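Acyl-CoA thioesterase (PDB 3RQB) probably hydrolyses acyl-CoA thioesters, although its function has not been established. Local coordinates at residues F12-F25 with I43-H55. Numbering follows the deposited sequence.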
ATOM      1  N   PHE B  12     -19.505  14.951   5.886  1.00 63.15           N
ATOM      2  CA  PHE B  12     -18.815  13.960   5.079  1.00 60.84           C
ATOM      3  C   PHE B  12     -19.499  13.752   3.729  1.00 62.97           C
ATOM      4  O   PHE B  12     -18.860  13.846   2.677  1.00 64.70           O
ATOM      5  CB  PHE B  12     -18.757  12.632   5.829  1.00 60.05           C
ATOM      6  CG  PHE B  12     -18.063  11.543   5.070  1.00 60.33           C
ATOM      7  CD1 PHE B  12     -18.737  10.813   4.105  1.00 60.44           C
ATOM      8  CD2 PHE B  12     -16.733  11.251   5.313  1.00 62.30           C
ATOM      9  CE1 PHE B  12     -18.097   9.810   3.402  1.00 61.56           C
ATOM     10  CE2 PHE B  12     -16.086  10.246   4.612  1.00 64.63           C
ATOM     11  CZ  PHE B  12     -16.767   9.525   3.656  1.00 62.74           C
ATOM     12  N   ASP B  13     -20.794  13.460   3.759  1.00 59.01           N
ATOM     13  CA  ASP B  13     -21.540  13.269   2.522  1.00 61.01           C
ATOM     14  C   ASP B  13     -21.537  14.560   1.709  1.00 54.49           C
ATOM     15  O   ASP B  13     -21.709  14.558   0.485  1.00 45.12           O
ATOM     16  CB  ASP B  13     -22.968  12.823   2.835  1.00 62.99           C
ATOM     17  CG  ASP B  13     -23.003  11.513   3.578  1.00 63.54           C
ATOM     18  OD1 ASP B  13     -22.183  10.638   3.243  1.00 63.42           O
ATOM     19  OD2 ASP B  13     -23.832  11.355   4.496  1.00 64.06           O
ATOM     20  N   ASP B  14     -21.336  15.668   2.410  1.00 55.88           N
ATOM     21  CA  ASP B  14     -21.299  16.968   1.776  1.00 62.46           C
ATOM     22  C   ASP B  14     -19.976  17.155   1.036  1.00 57.18           C
ATOM     23  O   ASP B  14     -19.951  17.599  -0.102  1.00 58.67           O
ATOM     24  CB  ASP B  14     -21.504  18.059   2.824  1.00 78.13           C
ATOM     25  CG  ASP B  14     -22.199  19.281   2.266  1.00 93.83           C
ATOM     26  OD1 ASP B  14     -21.528  20.327   2.124  1.00100.08           O
ATOM     27  OD2 ASP B  14     -23.410  19.189   1.963  1.00 97.45           O
ATOM     28  N   ALA B  15     -18.874  16.794   1.679  1.00 56.72           N
ATOM     29  CA  ALA B  15     -17.553  16.923   1.063  1.00 60.39           C
ATOM     30  C   ALA B  15     -17.374  15.975  -0.111  1.00 63.13           C
ATOM     31  O   ALA B  15     -16.757  16.323  -1.121  1.00 67.10           O
ATOM     32  CB  ALA B  15     -16.474  16.666   2.087  1.00 62.65           C
ATOM     33  N   THR B  16     -17.908  14.769   0.039  1.00 58.55           N
ATOM     34  CA  THR B  16     -17.745  13.724  -0.966  1.00 52.06           C
ATOM     35  C   THR B  16     -18.898  13.706  -1.958  1.00 59.63           C
ATOM     36  O   THR B  16     -18.987  12.808  -2.799  1.00 64.86           O
ATOM     37  CB  THR B  16     -17.608  12.338  -0.336  1.00 41.92           C
ATOM     38  OG1 THR B  16     -18.861  11.956   0.251  1.00 39.99           O
ATOM     39  CG2 THR B  16     -16.495  12.335   0.723  1.00 41.66           C
ATOM     40  N   ALA B  17     -19.808  14.667  -1.833  1.00 60.76           N
ATOM     41  CA  ALA B  17     -20.878  14.797  -2.812  1.00 58.48           C
ATOM     42  C   ALA B  17     -20.259  15.012  -4.191  1.00 51.08           C
ATOM     43  O   ALA B  17     -19.399  15.885  -4.365  1.00 55.89           O
ATOM     44  CB  ALA B  17     -21.811  15.951  -2.447  1.00 58.18           C
ATOM     45  N   LEU B  18     -20.688  14.204  -5.157  1.00 36.47           N
ATOM     46  CA  LEU B  18     -20.214  14.312  -6.532  1.00 38.87           C
ATOM     47  C   LEU B  18     -21.390  14.411  -7.489  1.00 58.35           C
ATOM     48  O   LEU B  18     -22.548  14.181  -7.117  1.00 66.32           O
ATOM     49  CB  LEU B  18     -19.361  13.104  -6.926  1.00 37.10           C
ATOM     50  CG  LEU B  18     -18.109  12.816  -6.095  1.00 40.67           C
ATOM     51  CD1 LEU B  18     -17.318  11.632  -6.648  1.00 35.47           C
ATOM     52  CD2 LEU B  18     -17.235  14.063  -6.011  1.00 43.68           C
ATOM     53  N   SER B  19     -21.093  14.788  -8.724  1.00 61.73           N
ATOM     54  CA  SER B  19     -22.082  14.702  -9.778  1.00 63.93           C
ATOM     55  C   SER B  19     -21.413  14.095 -10.997  1.00 57.28           C
ATOM     56  O   SER B  19     -20.211  14.252 -11.205  1.00 54.41           O
ATOM     57  CB  SER B  19     -22.649  16.079 -10.114  1.00 70.96           C
ATOM     58  OG  SER B  19     -21.805  16.757 -11.027  1.00 76.85           O
ATOM     59  N   PHE B  20     -22.196  13.393 -11.799  1.00 56.77           N
ATOM     60  CA  PHE B  20     -21.669  12.775 -13.000  1.00 52.58           C
ATOM     61  C   PHE B  20     -22.290  13.411 -14.227  1.00 55.22           C
ATOM     62  O   PHE B  20     -23.516  13.487 -14.335  1.00 56.71           O
ATOM     63  CB  PHE B  20     -21.960  11.281 -12.989  1.00 45.64           C
ATOM     64  CG  PHE B  20     -21.240  10.522 -14.055  1.00 49.79           C
ATOM     65  CD1 PHE B  20     -19.862  10.561 -14.137  1.00 54.26           C
ATOM     66  CD2 PHE B  20     -21.933   9.760 -14.968  1.00 56.70           C
ATOM     67  CE1 PHE B  20     -19.185   9.855 -15.116  1.00 54.14           C
ATOM     68  CE2 PHE B  20     -21.261   9.049 -15.947  1.00 59.31           C
ATOM     69  CZ  PHE B  20     -19.884   9.101 -16.020  1.00 56.37           C
ATOM     70  N   ASP B  21     -21.449  13.891 -15.138  1.00 57.62           N
ATOM     71  CA  ASP B  21     -21.955  14.459 -16.385  1.00 63.06           C
ATOM     72  C   ASP B  21     -21.963  13.415 -17.493  1.00 57.01           C
ATOM     73  O   ASP B  21     -22.406  13.679 -18.609  1.00 54.52           O
ATOM     74  CB  ASP B  21     -21.161  15.700 -16.814  1.00 67.23           C
ATOM     75  CG  ASP B  21     -19.705  15.394 -17.121  1.00 61.99           C
ATOM     76  OD1 ASP B  21     -19.368  14.212 -17.319  1.00 52.57           O
ATOM     77  OD2 ASP B  21     -18.900  16.348 -17.170  1.00 65.27           O
ATOM     78  N   GLY B  22     -21.485  12.219 -17.166  1.00 54.63           N
ATOM     79  CA  GLY B  22     -21.402  11.145 -18.139  1.00 57.59           C
ATOM     80  C   GLY B  22     -19.990  10.826 -18.610  1.00 58.35           C
ATOM     81  O   GLY B  22     -19.750   9.805 -19.244  1.00 54.17           O
ATOM     82  N   ARG B  23     -19.056  11.714 -18.305  1.00 62.35           N
ATOM     83  CA  ARG B  23     -17.662  11.535 -18.674  1.00 64.35           C
ATOM     84  C   ARG B  23     -16.830  11.643 -17.413  1.00 63.52           C
ATOM     85  O   ARG B  23     -16.117  10.711 -17.048  1.00 71.14           O
ATOM     86  CB  ARG B  23     -17.217  12.530 -19.757  1.00 70.57           C
ATOM     87  CG  ARG B  23     -17.363  11.970 -21.179  1.00 72.20           C
ATOM     88  CD  ARG B  23     -16.803  12.899 -22.270  1.00 78.68           C
ATOM     89  NE  ARG B  23     -16.766  12.238 -23.584  1.00 83.75           N
ATOM     90  CZ  ARG B  23     -17.655  12.413 -24.566  1.00 83.14           C
ATOM     91  NH1 ARG B  23     -18.678  13.248 -24.422  1.00 77.84           N
ATOM     92  NH2 ARG B  23     -17.516  11.751 -25.706  1.00 86.07           N
ATOM     93  N   GLN B  24     -16.905  12.796 -16.762  1.00 56.51           N
ATOM     94  CA  GLN B  24     -16.142  13.018 -15.546  1.00 52.91           C
ATOM     95  C   GLN B  24     -17.017  13.380 -14.332  1.00 49.48           C
ATOM     96  O   GLN B  24     -18.188  13.754 -14.467  1.00 52.49           O
ATOM     97  CB  GLN B  24     -15.079  14.076 -15.823  1.00 61.36           C
ATOM     98  CG  GLN B  24     -14.267  13.753 -17.071  1.00 67.80           C
ATOM     99  CD  GLN B  24     -13.342  14.875 -17.478  1.00 72.60           C
ATOM    100  OE1 GLN B  24     -12.263  14.635 -18.025  1.00 79.86           O
ATOM    101  NE2 GLN B  24     -13.759  16.111 -17.217  1.00 64.37           N
ATOM    102  N   PHE B  25     -16.441  13.230 -13.144  1.00 48.68           N
ATOM    103  CA  PHE B  25     -17.098  13.581 -11.888  1.00 44.74           C
ATOM    104  C   PHE B  25     -16.709  14.967 -11.415  1.00 48.45           C
ATOM    105  O   PHE B  25     -15.557  15.389 -11.555  1.00 50.22           O
ATOM    106  CB  PHE B  25     -16.735  12.582 -10.796  1.00 39.47           C
ATOM    107  CG  PHE B  25     -17.456  11.281 -10.917  1.00 46.53           C
ATOM    108  CD1 PHE B  25     -16.844  10.184 -11.509  1.00 47.43           C
ATOM    109  CD2 PHE B  25     -18.754  11.153 -10.451  1.00 50.38           C
ATOM    110  CE1 PHE B  25     -17.506   8.974 -11.627  1.00 48.04           C
ATOM    111  CE2 PHE B  25     -19.426   9.945 -10.566  1.00 54.28           C
ATOM    112  CZ  PHE B  25     -18.797   8.850 -11.159  1.00 50.94           C
ATOM    113  N   ILE B  43     -10.204  12.618   3.427  1.00 45.92           N
ATOM    114  CA  ILE B  43     -11.394  13.058   2.726  1.00 44.58           C
ATOM    115  C   ILE B  43     -11.167  13.006   1.231  1.00 43.13           C
ATOM    116  O   ILE B  43     -12.071  12.664   0.462  1.00 46.61           O
ATOM    117  CB  ILE B  43     -11.804  14.468   3.115  1.00 49.23           C
ATOM    118  CG1 ILE B  43     -13.321  14.562   3.055  1.00 50.86           C
ATOM    119  CG2 ILE B  43     -11.143  15.492   2.196  1.00 52.51           C
ATOM    120  CD1 ILE B  43     -13.997  13.300   3.558  1.00 51.40           C
ATOM    121  N   THR B  44      -9.952  13.351   0.825  1.00 39.30           N
ATOM    122  CA  THR B  44      -9.586  13.327  -0.576  1.00 41.69           C
ATOM    123  C   THR B  44      -9.636  11.899  -1.086  1.00 46.23           C
ATOM    124  O   THR B  44     -10.021  11.645  -2.223  1.00 54.40           O
ATOM    125  CB  THR B  44      -8.170  13.855  -0.780  1.00 46.46           C
ATOM    126  OG1 THR B  44      -8.065  15.175  -0.234  1.00 54.01           O
ATOM    127  CG2 THR B  44      -7.829  13.876  -2.264  1.00 45.66           C
ATOM    128  N   ALA B  45      -9.238  10.967  -0.234  1.00 46.87           N
ATOM    129  CA  ALA B  45      -9.197   9.557  -0.604  1.00 47.34           C
ATOM    130  C   ALA B  45     -10.597   8.959  -0.636  1.00 41.08           C
ATOM    131  O   ALA B  45     -10.919   8.190  -1.542  1.00 35.37           O
ATOM    132  CB  ALA B  45      -8.284   8.771   0.349  1.00 45.78           C
ATOM    133  N   ALA B  46     -11.419   9.308   0.357  1.00 43.47           N
ATOM    134  CA  ALA B  46     -12.825   8.908   0.384  1.00 41.14           C
ATOM    135  C   ALA B  46     -13.483   9.402  -0.898  1.00 43.40           C
ATOM    136  O   ALA B  46     -14.108   8.640  -1.633  1.00 39.44           O
ATOM    137  CB  ALA B  46     -13.518   9.492   1.596  1.00 36.23           C
ATOM    138  N   THR B  47     -13.304  10.685  -1.177  1.00 47.98           N
ATOM    139  CA  THR B  47     -13.720  11.242  -2.458  1.00 51.49           C
ATOM    140  C   THR B  47     -13.239  10.434  -3.678  1.00 45.54           C
ATOM    141  O   THR B  47     -14.027  10.139  -4.562  1.00 48.77           O
ATOM    142  CB  THR B  47     -13.254  12.690  -2.595  1.00 55.76           C
ATOM    143  OG1 THR B  47     -13.959  13.495  -1.646  1.00 56.73           O
ATOM    144  CG2 THR B  47     -13.539  13.193  -3.990  1.00 57.19           C
HETATM  145  N   MSE B  48     -11.958  10.080  -3.731  1.00 44.51           N
HETATM  146  CA  MSE B  48     -11.438   9.276  -4.839  1.00 49.25           C
HETATM  147  C   MSE B  48     -12.199   7.965  -4.995  1.00 51.23           C
HETATM  148  O   MSE B  48     -12.346   7.461  -6.109  1.00 50.80           O
HETATM  149  CB  MSE B  48      -9.942   8.977  -4.662  1.00 56.60           C
HETATM  150  CG  MSE B  48      -9.034  10.174  -4.908  1.00 62.61           C
HETATM  151 SE   MSE B  48      -9.336  10.995  -6.656  0.75 62.00          SE
HETATM  152  CE  MSE B  48      -7.688  10.434  -7.535  1.00 59.57           C
ATOM    153  N   LEU B  49     -12.672   7.412  -3.878  1.00 49.33           N
ATOM    154  CA  LEU B  49     -13.352   6.110  -3.867  1.00 46.19           C
ATOM    155  C   LEU B  49     -14.822   6.151  -4.327  1.00 45.49           C
ATOM    156  O   LEU B  49     -15.288   5.264  -5.069  1.00 38.30           O
ATOM    157  CB  LEU B  49     -13.257   5.491  -2.472  1.00 47.31           C
ATOM    158  CG  LEU B  49     -13.892   4.113  -2.270  1.00 45.05           C
ATOM    159  CD1 LEU B  49     -13.199   3.057  -3.125  1.00 39.43           C
ATOM    160  CD2 LEU B  49     -13.844   3.729  -0.798  1.00 43.46           C
ATOM    161  N   LYS B  50     -15.546   7.177  -3.880  1.00 44.58           N
ATOM    162  CA  LYS B  50     -16.936   7.348  -4.270  1.00 50.18           C
ATOM    163  C   LYS B  50     -17.036   7.358  -5.776  1.00 48.59           C
ATOM    164  O   LYS B  50     -17.942   6.756  -6.338  1.00 49.90           O
ATOM    165  CB  LYS B  50     -17.510   8.648  -3.716  1.00 65.68           C
ATOM    166  CG  LYS B  50     -17.563   8.693  -2.207  1.00 80.71           C
ATOM    167  CD  LYS B  50     -18.220   7.443  -1.640  1.00 92.20           C
ATOM    168  CE  LYS B  50     -19.718   7.414  -1.909  1.00 97.87           C
ATOM    169  NZ  LYS B  50     -20.344   6.180  -1.342  1.00101.95           N
ATOM    170  N   ALA B  51     -16.081   8.023  -6.421  1.00 50.16           N
ATOM    171  CA  ALA B  51     -16.088   8.161  -7.875  1.00 51.40           C
ATOM    172  C   ALA B  51     -16.301   6.811  -8.536  1.00 47.82           C
ATOM    173  O   ALA B  51     -17.212   6.658  -9.342  1.00 39.26           O
ATOM    174  CB  ALA B  51     -14.787   8.773  -8.355  1.00 49.58           C
ATOM    175  N   ALA B  52     -15.465   5.839  -8.175  1.00 49.54           N
ATOM    176  CA  ALA B  52     -15.550   4.491  -8.727  1.00 43.42           C
ATOM    177  C   ALA B  52     -16.801   3.803  -8.221  1.00 44.65           C
ATOM    178  O   ALA B  52     -17.467   3.088  -8.973  1.00 51.89           O
ATOM    179  CB  ALA B  52     -14.320   3.675  -8.359  1.00 40.51           C
HETATM  180  N   MSE B  53     -17.117   4.007  -6.946  1.00 39.87           N
HETATM  181  CA  MSE B  53     -18.354   3.461  -6.389  1.00 46.48           C
HETATM  182  C   MSE B  53     -19.606   3.928  -7.145  1.00 53.26           C
HETATM  183  O   MSE B  53     -20.521   3.138  -7.421  1.00 54.61           O
HETATM  184  CB  MSE B  53     -18.476   3.834  -4.925  1.00 41.84           C
HETATM  185  CG  MSE B  53     -17.507   3.123  -4.034  1.00 42.47           C
HETATM  186 SE   MSE B  53     -18.323   2.923  -2.300  0.47 79.54          SE
HETATM  187  CE  MSE B  53     -19.613   1.529  -2.786  1.00 44.59           C
ATOM    188  N   SER B  54     -19.631   5.215  -7.478  1.00 46.69           N
ATOM    189  CA  SER B  54     -20.758   5.824  -8.172  1.00 51.93           C
ATOM    190  C   SER B  54     -20.741   5.544  -9.670  1.00 59.08           C
ATOM    191  O   SER B  54     -21.698   5.858 -10.388  1.00 57.57           O
ATOM    192  CB  SER B  54     -20.749   7.325  -7.946  1.00 51.81           C
ATOM    193  OG  SER B  54     -20.413   7.613  -6.604  1.00 61.95           O
ATOM    194  N   HIS B  55     -19.647   4.961 -10.142  1.00 57.56           N
ATOM    195  CA  HIS B  55     -19.553   4.596 -11.538  1.00 53.41           C
ATOM    196  C   HIS B  55     -20.587   3.520 -11.835  1.00 59.05           C
ATOM    197  O   HIS B  55     -20.751   2.572 -11.060  1.00 60.78           O
ATOM    198  CB  HIS B  55     -18.150   4.100 -11.864  1.00 50.12           C
ATOM    199  CG  HIS B  55     -17.795   4.221 -13.310  1.00 51.22           C
ATOM    200  ND1 HIS B  55     -18.310   3.382 -14.278  1.00 55.53           N
ATOM    201  CD2 HIS B  55     -16.984   5.091 -13.956  1.00 45.19           C
ATOM    202  CE1 HIS B  55     -17.821   3.723 -15.457  1.00 53.07           C
ATOM    203  NE2 HIS B  55     -17.014   4.756 -15.288  1.00 52.69           N
TER
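The chain at 12-25 runs from a short helix through a loop into a hairpin along the N-terminal hotdog helix 41-53, nearing it at Thr-16 and Thr-47, whose CA atoms lie 5.0 Å apart. That helix is the sausage of the hotdog fold; its other side packs on strands 61-69 and 91-100, so 12-25 adds an outer layer. No hydrogen bond joins the two segments, and the contact is chiefly apolar. Phe-12, its CG anti to the backbone N (chi1 180°), slides past Ile-43, with CD2 3.8 Å from Ile-43 CD1, while its CZ meets Ala-46 CB. Thr-16 points CG2 at the helix and returns OG1 to Phe-12 O (3.1 Å), which also accepts from Thr-16 N. Leu-18 sets CD1 against Ala-51 N, 3.8 Å away. Phe-25 lies flat over Ala-51, whose CA makes a CH-pi contact 4.2 Å from the ring centroid; Phe-20 CD1 covers the opposite face. With an alanine at Phe-25, a gap would probably open between Ala-51 and Phe-20, and Ser-54 CB would lose the ring atoms CE2 and CZ. Beside the ring, Ser-54 OG turns back to Lys-50 O at 2.6 Å, standing above the carbonyl plane, 53° out of it.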